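Long-range contact in protein FAM179B (Mus musculus, PDB 5DN7), which interacts with microtubules and promotes their polymerization through its TOG domains, and is involved in ciliogenesis and the regulation of cilium length: residues A[20-32]-A[42-54]. Residues are numbered along the deposited sequence; the frame is centred on the assembly and turned at random.
Sequences FEIIPQELHARLL and QAVEELKQLLGKF
With CG anti to the backbone N (chi1 -176°), Leu27 drops its two methyls into the hole formed by Ala43, Glu46, Leu47 and Leu50, while Arg30, its chain bent at chi3, brings its guanidinium to the Glu46 carboxylate. Within this knob-into-hole fit, Leu27 CD1 lies 3.7 Å from Ala43 CB, and CD2 meets Leu50 CD1 tip to tip. The helices come close at Ala43, its CA 5.8 Å from Leu31 CA, and a lone methyl there lets Leu31 CD2 rest on Ala43 CB. The side chains of Leu31 and Leu47 cross at about a right angle. Helix 25-32 and the 42-52 part of helix 40-52, their directions 138° apart, belong to the predicted HEAT repeat that opens the second TOG region, at the N-terminal end of its solenoid. Arg30, partly exposed, joins two acids through bent bonds: NH1 donates to the syn lone pair of Glu26 OE2 (2.8 Å), close to the guanidinium plane, and to Glu46 OE2 (3.1 Å), tilted from that plane, so its charge probably offsets the carboxylates' repulsion. Leu27 CD1 lies over one guanidinium face. Beta-branching lets Ile22 send CG1 to Phe54 CE1 (3.5 Å) and CG2 to Leu51 CD1, while Phe67 of helix 61-74 touches the same side chain. Cut back to an alanine, this position would lose both branches and is likely to leave a gap beside the Phe54 ring, which could then shift.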
ATOM      1  N   PHE A  20     -25.810   0.732   9.621  1.00 57.69           N
ATOM      2  CA  PHE A  20     -24.564   0.169  10.150  1.00 55.89           C
ATOM      3  C   PHE A  20     -24.263   0.644  11.571  1.00 57.29           C
ATOM      4  O   PHE A  20     -23.109   0.579  12.010  1.00 60.38           O
ATOM      5  CB  PHE A  20     -23.381   0.526   9.242  1.00 45.65           C
ATOM      6  CG  PHE A  20     -23.629   0.253   7.788  1.00 50.85           C
ATOM      7  CD1 PHE A  20     -24.090  -0.983   7.370  1.00 49.54           C
ATOM      8  CD2 PHE A  20     -23.408   1.242   6.836  1.00 56.01           C
ATOM      9  CE1 PHE A  20     -24.322  -1.239   6.034  1.00 49.95           C
ATOM     10  CE2 PHE A  20     -23.644   0.996   5.489  1.00 56.13           C
ATOM     11  CZ  PHE A  20     -24.101  -0.245   5.087  1.00 50.32           C
ATOM     12  N   GLU A  21     -25.292   1.126  12.274  1.00 55.88           N
ATOM     13  CA  GLU A  21     -25.152   1.726  13.613  1.00 59.24           C
ATOM     14  C   GLU A  21     -24.362   3.040  13.599  1.00 48.47           C
ATOM     15  O   GLU A  21     -23.971   3.539  14.652  1.00 50.63           O
ATOM     16  CB  GLU A  21     -24.472   0.750  14.585  1.00 63.57           C
ATOM     17  CG  GLU A  21     -25.036  -0.654  14.590  1.00 70.24           C
ATOM     18  CD  GLU A  21     -25.563  -1.062  15.953  1.00 74.92           C
ATOM     19  OE1 GLU A  21     -25.718  -0.180  16.826  1.00 79.87           O
ATOM     20  OE2 GLU A  21     -25.810  -2.269  16.153  1.00 71.73           O
ATOM     21  N   ILE A  22     -24.129   3.597  12.416  1.00 36.45           N
ATOM     22  CA  ILE A  22     -23.286   4.782  12.289  1.00 42.94           C
ATOM     23  C   ILE A  22     -23.962   5.898  11.495  1.00 46.82           C
ATOM     24  O   ILE A  22     -24.009   7.044  11.937  1.00 50.86           O
ATOM     25  CB  ILE A  22     -21.935   4.438  11.608  1.00 39.48           C
ATOM     26  CG1 ILE A  22     -21.346   3.153  12.196  1.00 38.11           C
ATOM     27  CG2 ILE A  22     -20.955   5.588  11.764  1.00 40.93           C
ATOM     28  CD1 ILE A  22     -20.307   2.489  11.316  1.00 43.99           C
ATOM     29  N   ILE A  23     -24.490   5.556  10.324  1.00 46.96           N
ATOM     30  CA  ILE A  23     -24.977   6.552   9.380  1.00 39.97           C
ATOM     31  C   ILE A  23     -26.486   6.749   9.432  1.00 39.71           C
ATOM     32  O   ILE A  23     -27.241   5.813   9.196  1.00 41.45           O
ATOM     33  CB  ILE A  23     -24.611   6.171   7.939  1.00 40.77           C
ATOM     34  CG1 ILE A  23     -23.197   5.591   7.874  1.00 34.07           C
ATOM     35  CG2 ILE A  23     -24.764   7.367   7.013  1.00 40.84           C
ATOM     36  CD1 ILE A  23     -22.874   4.986   6.529  1.00 31.69           C
ATOM     37  N   PRO A  24     -26.926   7.980   9.727  1.00 41.38           N
ATOM     38  CA  PRO A  24     -28.323   8.405   9.582  1.00 45.92           C
ATOM     39  C   PRO A  24     -28.844   8.135   8.167  1.00 51.02           C
ATOM     40  O   PRO A  24     -28.144   8.498   7.217  1.00 50.94           O
ATOM     41  CB  PRO A  24     -28.254   9.907   9.866  1.00 47.62           C
ATOM     42  CG  PRO A  24     -27.061  10.058  10.755  1.00 43.59           C
ATOM     43  CD  PRO A  24     -26.075   9.049  10.276  1.00 37.95           C
ATOM     44  N   GLN A  25     -30.023   7.519   8.030  1.00 56.03           N
ATOM     45  CA  GLN A  25     -30.573   7.119   6.719  1.00 63.69           C
ATOM     46  C   GLN A  25     -30.556   8.251   5.691  1.00 60.11           C
ATOM     47  O   GLN A  25     -30.409   8.016   4.491  1.00 60.07           O
ATOM     48  CB  GLN A  25     -32.010   6.597   6.876  1.00 70.38           C
ATOM     49  CG  GLN A  25     -32.154   5.313   7.686  1.00 78.35           C
ATOM     50  CD  GLN A  25     -31.534   4.097   7.004  1.00 83.96           C
ATOM     51  OE1 GLN A  25     -30.420   3.689   7.328  1.00 84.77           O
ATOM     52  NE2 GLN A  25     -32.265   3.508   6.063  1.00 88.37           N
ATOM     53  N   GLU A  26     -30.705   9.499   6.108  1.00 56.57           N
ATOM     54  CA  GLU A  26     -30.608  10.610   5.161  1.00 60.03           C
ATOM     55  C   GLU A  26     -29.218  10.805   4.623  1.00 63.09           C
ATOM     56  O   GLU A  26     -29.051  10.993   3.455  1.00 66.84           O
ATOM     57  CB  GLU A  26     -31.138  11.933   5.714  1.00 67.26           C
ATOM     58  CG  GLU A  26     -30.477  12.434   6.975  1.00 72.81           C
ATOM     59  CD  GLU A  26     -29.368  13.443   6.743  1.00 79.38           C
ATOM     60  OE1 GLU A  26     -28.659  13.748   7.709  1.00 79.31           O
ATOM     61  OE2 GLU A  26     -29.186  13.914   5.616  1.00 81.97           O
ATOM     62  N   LEU A  27     -28.212  10.764   5.480  1.00 57.87           N
ATOM     63  CA  LEU A  27     -26.843  10.788   4.994  1.00 47.86           C
ATOM     64  C   LEU A  27     -26.522   9.584   4.113  1.00 46.29           C
ATOM     65  O   LEU A  27     -25.824   9.713   3.115  1.00 45.99           O
ATOM     66  CB  LEU A  27     -25.880  10.855   6.175  1.00 42.80           C
ATOM     67  CG  LEU A  27     -24.400  10.971   5.842  1.00 40.70           C
ATOM     68  CD1 LEU A  27     -24.180  12.053   4.804  1.00 38.95           C
ATOM     69  CD2 LEU A  27     -23.621  11.265   7.111  1.00 34.28           C
ATOM     70  N   HIS A  28     -27.030   8.415   4.491  1.00 46.72           N
ATOM     71  CA  HIS A  28     -26.806   7.210   3.714  1.00 44.02           C
ATOM     72  C   HIS A  28     -27.350   7.380   2.326  1.00 44.12           C
ATOM     73  O   HIS A  28     -26.670   7.069   1.325  1.00 43.87           O
ATOM     74  CB  HIS A  28     -27.454   6.009   4.389  1.00 42.28           C
ATOM     75  CG  HIS A  28     -27.044   4.683   3.798  1.00 47.34           C
ATOM     76  ND1 HIS A  28     -27.843   3.600   3.823  1.00 53.87           N
ATOM     77  CD2 HIS A  28     -25.872   4.290   3.152  1.00 48.56           C
ATOM     78  CE1 HIS A  28     -27.218   2.568   3.225  1.00 54.76           C
ATOM     79  NE2 HIS A  28     -26.013   2.992   2.816  1.00 54.48           N
ATOM     80  N   ALA A  29     -28.580   7.876   2.246  1.00 51.89           N
ATOM     81  CA  ALA A  29     -29.236   8.141   0.974  1.00 53.64           C
ATOM     82  C   ALA A  29     -28.418   9.131   0.153  1.00 51.95           C
ATOM     83  O   ALA A  29     -28.210   8.920  -1.040  1.00 56.46           O
ATOM     84  CB  ALA A  29     -30.648   8.664   1.191  1.00 54.71           C
ATOM     85  N   ARG A  30     -27.942  10.206   0.776  1.00 46.72           N
ATOM     86  CA  ARG A  30     -27.070  11.134   0.038  1.00 45.77           C
ATOM     87  C   ARG A  30     -25.733  10.525  -0.414  1.00 54.75           C
ATOM     88  O   ARG A  30     -25.129  10.993  -1.381  1.00 57.65           O
ATOM     89  CB  ARG A  30     -26.795  12.386   0.866  1.00 38.94           C
ATOM     90  CG  ARG A  30     -27.906  13.412   0.805  1.00 48.28           C
ATOM     91  CD  ARG A  30     -27.899  14.281   2.034  1.00 52.59           C
ATOM     92  NE  ARG A  30     -26.600  14.902   2.260  1.00 55.60           N
ATOM     93  CZ  ARG A  30     -26.186  15.318   3.449  1.00 61.42           C
ATOM     94  NH1 ARG A  30     -26.969  15.156   4.509  1.00 65.77           N
ATOM     95  NH2 ARG A  30     -24.990  15.878   3.588  1.00 60.47           N
ATOM     96  N   LEU A  31     -25.275   9.492   0.288  1.00 52.71           N
ATOM     97  CA  LEU A  31     -24.017   8.837  -0.049  1.00 50.98           C
ATOM     98  C   LEU A  31     -24.216   7.870  -1.203  1.00 56.05           C
ATOM     99  O   LEU A  31     -23.332   7.715  -2.043  1.00 55.91           O
ATOM    100  CB  LEU A  31     -23.439   8.093   1.161  1.00 45.59           C
ATOM    101  CG  LEU A  31     -22.917   8.916   2.342  1.00 47.18           C
ATOM    102  CD1 LEU A  31     -22.860   8.067   3.610  1.00 42.51           C
ATOM    103  CD2 LEU A  31     -21.550   9.533   2.038  1.00 40.40           C
ATOM    104  N   LEU A  32     -25.375   7.219  -1.251  1.00 60.24           N
ATOM    105  CA  LEU A  32     -25.625   6.240  -2.313  1.00 64.64           C
ATOM    106  C   LEU A  32     -26.266   6.836  -3.576  1.00 73.85           C
ATOM    107  O   LEU A  32     -25.997   6.374  -4.686  1.00 81.80           O
ATOM    108  CB  LEU A  32     -26.490   5.098  -1.783  1.00 65.41           C
ATOM    109  CG  LEU A  32     -25.690   4.017  -1.056  1.00 65.10           C
ATOM    110  CD1 LEU A  32     -26.570   2.826  -0.715  1.00 68.93           C
ATOM    111  CD2 LEU A  32     -24.493   3.579  -1.898  1.00 64.37           C
ATOM    112  N   GLN A  42     -19.703  16.337  -0.048  1.00 52.44           N
ATOM    113  CA  GLN A  42     -20.163  16.906   1.192  1.00 54.17           C
ATOM    114  C   GLN A  42     -20.705  15.837   2.124  1.00 49.32           C
ATOM    115  O   GLN A  42     -20.415  15.872   3.286  1.00 50.82           O
ATOM    116  CB  GLN A  42     -21.199  18.009   0.945  1.00 61.80           C
ATOM    117  CG  GLN A  42     -22.186  18.196   2.082  1.00 68.96           C
ATOM    118  CD  GLN A  42     -21.623  19.043   3.185  1.00 74.12           C
ATOM    119  OE1 GLN A  42     -20.509  19.559   3.063  1.00 79.02           O
ATOM    120  NE2 GLN A  42     -22.387  19.206   4.275  1.00 67.85           N
ATOM    121  N   ALA A  43     -21.463  14.889   1.590  1.00 42.84           N
ATOM    122  CA  ALA A  43     -21.984  13.758   2.342  1.00 41.15           C
ATOM    123  C   ALA A  43     -20.832  12.970   2.972  1.00 32.74           C
ATOM    124  O   ALA A  43     -20.841  12.680   4.170  1.00 37.52           O
ATOM    125  CB  ALA A  43     -22.810  12.878   1.453  1.00 37.43           C
ATOM    126  N   VAL A  44     -19.841  12.644   2.150  1.00 29.47           N
ATOM    127  CA  VAL A  44     -18.645  11.957   2.600  1.00 36.66           C
ATOM    128  C   VAL A  44     -17.933  12.701   3.750  1.00 40.44           C
ATOM    129  O   VAL A  44     -17.476  12.081   4.732  1.00 35.62           O
ATOM    130  CB  VAL A  44     -17.665  11.761   1.424  1.00 36.19           C
ATOM    131  CG1 VAL A  44     -16.363  11.141   1.911  1.00 33.44           C
ATOM    132  CG2 VAL A  44     -18.290  10.907   0.343  1.00 34.36           C
ATOM    133  N   GLU A  45     -17.840  14.023   3.649  1.00 38.08           N
ATOM    134  CA  GLU A  45     -17.139  14.745   4.702  1.00 37.43           C
ATOM    135  C   GLU A  45     -17.971  14.786   5.990  1.00 37.84           C
ATOM    136  O   GLU A  45     -17.433  14.699   7.105  1.00 37.47           O
ATOM    137  CB  GLU A  45     -16.784  16.148   4.244  1.00 46.33           C
ATOM    138  CG  GLU A  45     -16.450  17.060   5.377  1.00 59.71           C
ATOM    139  CD  GLU A  45     -14.960  17.143   5.562  1.00 73.93           C
ATOM    140  OE1 GLU A  45     -14.258  16.332   4.915  1.00 75.42           O
ATOM    141  OE2 GLU A  45     -14.493  17.986   6.361  1.00 80.50           O
ATOM    142  N   GLU A  46     -19.287  14.901   5.830  1.00 44.21           N
ATOM    143  CA  GLU A  46     -20.218  14.721   6.945  1.00 50.79           C
ATOM    144  C   GLU A  46     -19.945  13.389   7.659  1.00 47.18           C
ATOM    145  O   GLU A  46     -19.794  13.340   8.886  1.00 47.06           O
ATOM    146  CB  GLU A  46     -21.660  14.770   6.437  1.00 55.47           C
ATOM    147  CG  GLU A  46     -22.595  15.673   7.224  1.00 67.74           C
ATOM    148  CD  GLU A  46     -23.861  16.006   6.441  1.00 75.53           C
ATOM    149  OE1 GLU A  46     -23.771  16.760   5.444  1.00 77.54           O
ATOM    150  OE2 GLU A  46     -24.946  15.502   6.808  1.00 78.38           O
ATOM    151  N   LEU A  47     -19.875  12.321   6.868  1.00 36.43           N
ATOM    152  CA  LEU A  47     -19.541  10.994   7.363  1.00 31.78           C
ATOM    153  C   LEU A  47     -18.250  11.009   8.168  1.00 35.50           C
ATOM    154  O   LEU A  47     -18.189  10.450   9.261  1.00 38.02           O
ATOM    155  CB  LEU A  47     -19.426  10.009   6.202  1.00 28.74           C
ATOM    156  CG  LEU A  47     -19.177   8.557   6.603  1.00 31.65           C
ATOM    157  CD1 LEU A  47     -20.129   8.155   7.717  1.00 29.12           C
ATOM    158  CD2 LEU A  47     -19.341   7.644   5.377  1.00 29.58           C
ATOM    159  N   LYS A  48     -17.220  11.658   7.634  1.00 39.98           N
ATOM    160  CA  LYS A  48     -15.962  11.788   8.373  1.00 38.91           C
ATOM    161  C   LYS A  48     -16.184  12.432   9.752  1.00 41.71           C
ATOM    162  O   LYS A  48     -15.646  11.976  10.790  1.00 43.11           O
ATOM    163  CB  LYS A  48     -14.965  12.608   7.558  1.00 37.75           C
ATOM    164  CG  LYS A  48     -13.526  12.435   7.986  1.00 46.01           C
ATOM    165  CD  LYS A  48     -12.599  13.249   7.107  1.00 50.05           C
ATOM    166  CE  LYS A  48     -12.548  14.693   7.563  1.00 58.09           C
ATOM    167  NZ  LYS A  48     -11.411  15.419   6.931  1.00 60.99           N
ATOM    168  N   GLN A  49     -17.003  13.481   9.759  1.00 37.28           N
ATOM    169  CA  GLN A  49     -17.337  14.150  11.008  1.00 44.76           C
ATOM    170  C   GLN A  49     -17.951  13.162  11.987  1.00 48.74           C
ATOM    171  O   GLN A  49     -17.535  13.096  13.145  1.00 52.67           O
ATOM    172  CB  GLN A  49     -18.290  15.322  10.764  1.00 55.37           C
ATOM    173  CG  GLN A  49     -17.751  16.383   9.799  1.00 62.27           C
ATOM    174  CD  GLN A  49     -16.458  17.027  10.273  1.00 66.16           C
ATOM    175  OE1 GLN A  49     -16.481  18.053  10.953  1.00 71.87           O
ATOM    176  NE2 GLN A  49     -15.321  16.424   9.918  1.00 62.68           N
ATOM    177  N   LEU A  50     -18.924  12.382  11.519  1.00 47.27           N
ATOM    178  CA  LEU A  50     -19.555  11.378  12.377  1.00 47.00           C
ATOM    179  C   LEU A  50     -18.541  10.383  12.911  1.00 51.62           C
ATOM    180  O   LEU A  50     -18.619   9.961  14.068  1.00 61.09           O
ATOM    181  CB  LEU A  50     -20.647  10.620  11.630  1.00 47.56           C
ATOM    182  CG  LEU A  50     -21.863  11.435  11.219  1.00 53.02           C
ATOM    183  CD1 LEU A  50     -22.879  10.531  10.553  1.00 55.69           C
ATOM    184  CD2 LEU A  50     -22.456  12.150  12.422  1.00 51.58           C
ATOM    185  N   LEU A  51     -17.582   9.982  12.097  1.00 46.94           N
ATOM    186  CA  LEU A  51     -16.573   9.043  12.509  1.00 46.82           C
ATOM    187  C   LEU A  51     -15.707   9.585  13.602  1.00 55.10           C
ATOM    188  O   LEU A  51     -15.178   8.866  14.403  1.00 54.33           O
ATOM    189  CB  LEU A  51     -15.711   8.609  11.348  1.00 43.33           C
ATOM    190  CG  LEU A  51     -15.823   7.134  11.067  1.00 47.21           C
ATOM    191  CD1 LEU A  51     -17.283   6.850  10.860  1.00 52.27           C
ATOM    192  CD2 LEU A  51     -15.058   6.794   9.819  1.00 41.22           C
ATOM    193  N   GLY A  52     -15.486  10.870  13.564  1.00 57.81           N
ATOM    194  CA  GLY A  52     -14.685  11.487  14.615  1.00 60.37           C
ATOM    195  C   GLY A  52     -14.921  10.952  16.027  1.00 62.01           C
ATOM    196  O   GLY A  52     -13.983  10.531  16.711  1.00 62.06           O
ATOM    197  N   LYS A  53     -16.174  10.958  16.468  1.00 59.36           N
ATOM    198  CA  LYS A  53     -16.514  10.423  17.784  1.00 66.85           C
ATOM    199  C   LYS A  53     -17.371   9.154  17.658  1.00 70.94           C
ATOM    200  O   LYS A  53     -18.590   9.186  17.856  1.00 74.16           O
ATOM    201  CB  LYS A  53     -17.231  11.481  18.617  1.00 66.75           C
ATOM    202  N   PHE A  54     -16.718   8.041  17.329  1.00 64.54           N
ATOM    203  CA  PHE A  54     -17.399   6.775  17.090  1.00 64.08           C
ATOM    204  C   PHE A  54     -16.536   5.620  17.596  1.00 61.32           C
ATOM    205  O   PHE A  54     -15.313   5.635  17.428  1.00 64.05           O
ATOM    206  CB  PHE A  54     -17.716   6.621  15.596  1.00 67.24           C
ATOM    207  CG  PHE A  54     -17.940   5.198  15.157  1.00 64.19           C
ATOM    208  CD1 PHE A  54     -19.134   4.557  15.432  1.00 62.22           C
ATOM    209  CD2 PHE A  54     -16.957   4.509  14.456  1.00 57.17           C
ATOM    210  CE1 PHE A  54     -19.335   3.256  15.033  1.00 63.09           C
ATOM    211  CE2 PHE A  54     -17.152   3.210  14.053  1.00 52.50           C
ATOM    212  CZ  PHE A  54     -18.343   2.581  14.335  1.00 59.71           C
TER